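Occlusion-derived virus envelope protein E66 (Autographa californica nucleopolyhedrovirus, PDB 3VSN) digests non-sulfated chondroitin as a polysaccharide lyase of the viral envelope and is essential for oral infectivity, perhaps by breaching the host midgut's peritrophic matrix. Local coordinates at residues L42-S45 with F46-K49. Sequence-based numbering, arbitrary orientation.
Sequences LSYS and FSQK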
loop_
_atom_site.group_PDB
_atom_site.type_symbol
_atom_site.label_atom_id
_atom_site.label_comp_id
_atom_site.label_asym_id
_atom_site.label_seq_id
_atom_site.Cartn_x
_atom_site.Cartn_y
_atom_site.Cartn_z
ATOM N N LEU A 42 4.542 -18.589 15.662
ATOM C CA LEU A 42 4.654 -19.100 14.289
ATOM C C LEU A 42 3.444 -18.790 13.402
ATOM O O LEU A 42 3.608 -18.270 12.296
ATOM C CB LEU A 42 4.972 -20.606 14.259
ATOM C CG LEU A 42 5.195 -21.222 12.865
ATOM C CD1 LEU A 42 6.238 -20.463 12.051
ATOM C CD2 LEU A 42 5.580 -22.690 12.971
ATOM N N SER A 43 2.244 -19.114 13.876
ATOM C CA SER A 43 1.030 -18.839 13.105
ATOM C C SER A 43 0.919 -17.354 12.760
ATOM O O SER A 43 0.665 -16.993 11.613
ATOM C CB SER A 43 -0.218 -19.327 13.845
ATOM O OG SER A 43 -0.332 -20.735 13.742
ATOM N N TYR A 44 1.144 -16.502 13.756
ATOM C CA TYR A 44 1.142 -15.055 13.561
ATOM C C TYR A 44 2.203 -14.602 12.554
ATOM O O TYR A 44 1.910 -13.825 11.640
ATOM C CB TYR A 44 1.335 -14.351 14.906
ATOM C CG TYR A 44 1.470 -12.853 14.811
ATOM C CD1 TYR A 44 0.354 -12.047 14.612
ATOM C CD2 TYR A 44 2.719 -12.241 14.929
ATOM C CE1 TYR A 44 0.477 -10.674 14.526
ATOM C CE2 TYR A 44 2.849 -10.868 14.845
ATOM C CZ TYR A 44 1.725 -10.093 14.647
ATOM O OH TYR A 44 1.858 -8.731 14.562
ATOM N N SER A 45 3.429 -15.093 12.726
ATOM C CA SER A 45 4.539 -14.752 11.836
ATOM C C SER A 45 4.256 -15.175 10.395
ATOM O O SER A 45 4.494 -14.415 9.457
ATOM C CB SER A 45 5.835 -15.401 12.326
ATOM O OG SER A 45 6.921 -15.051 11.487
ATOM N N PHE A 46 3.738 -16.391 10.243
ATOM C CA PHE A 46 3.364 -16.947 8.948
ATOM C C PHE A 46 2.307 -16.079 8.258
ATOM O O PHE A 46 2.346 -15.903 7.041
ATOM C CB PHE A 46 2.843 -18.370 9.155
ATOM C CG PHE A 46 2.811 -19.213 7.909
ATOM C CD1 PHE A 46 3.968 -19.440 7.159
ATOM C CD2 PHE A 46 1.629 -19.829 7.515
ATOM C CE1 PHE A 46 3.931 -20.243 6.027
ATOM C CE2 PHE A 46 1.587 -20.635 6.385
ATOM C CZ PHE A 46 2.739 -20.842 5.641
ATOM N N SER A 47 1.381 -15.522 9.041
ATOM C CA SER A 47 0.343 -14.632 8.498
ATOM C C SER A 47 0.918 -13.329 7.925
ATOM O O SER A 47 0.266 -12.663 7.122
ATOM C CB SER A 47 -0.756 -14.346 9.540
ATOM O OG SER A 47 -0.359 -13.364 10.486
ATOM N N GLN A 48 2.142 -12.990 8.326
ATOM C CA GLN A 48 2.839 -11.802 7.829
ATOM C C GLN A 48 3.730 -12.093 6.624
ATOM O O GLN A 48 4.095 -11.176 5.890
ATOM C CB GLN A 48 3.703 -11.185 8.930
ATOM C CG GLN A 48 2.933 -10.640 10.120
ATOM C CD GLN A 48 3.842 -9.957 11.123
ATOM O OE1 GLN A 48 5.040 -10.247 11.195
ATOM N NE2 GLN A 48 3.280 -9.040 11.904
ATOM N N LYS A 49 4.081 -13.365 6.435
ATOM C CA LYS A 49 5.060 -13.770 5.425
ATOM C C LYS A 49 4.463 -13.745 4.019
ATOM O O LYS A 49 3.488 -14.444 3.740
ATOM C CB LYS A 49 5.612 -15.166 5.752
ATOM C CG LYS A 49 6.761 -15.609 4.859
ATOM C CD LYS A 49 7.258 -16.998 5.240
ATOM C CE LYS A 49 8.584 -17.305 4.559
ATOM N NZ LYS A 49 9.046 -18.690 4.870
HETATM O O HOH W 1 6.957 -12.196 11.954
#
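Leu42 O accepts the alpha-helical bond of Phe46 N at 2.8 Å, and Ser43 O takes the next from Ser47 N (3.0 Å). These residues form the C-terminal turns of helix 29-48, in the alpha/alpha toroid domain. The helix then tightens into a 3-10-like turn. Gln48 N bonds to Ser45 O at 3.0 Å and makes a weak bond to Tyr44 O. Lys49 N bonds in the same i to i-3 way to Phe46 O. Ser47 OG turns back on the helix and donates to Tyr44 O at 2.6 Å. Its chi1 of 79° sets the hydroxyl between backbone N and carbonyl carbon, within reach of that oxygen. The Gln48 amide crosses the hydroxyl end of the Tyr44 ring, planes 50° apart. NE2 of Gln48 lies 3.0 Å from Tyr44 OH, at an angle too poor for a hydrogen bond, and bonds instead to Asn311 O. Tyr44 OH bonds to a glycerol probably left from crystallisation. Leu42 and Phe46 pack on Val90 of helix 75-93, and Lys49 makes a salt bridge to Glu146. The buried Ser45 OG bonds to Tyr264 OH. Ser45 OG also donates to a water at 2.9 Å, and this water donates to Gln48 OE1 at 2.8 Å.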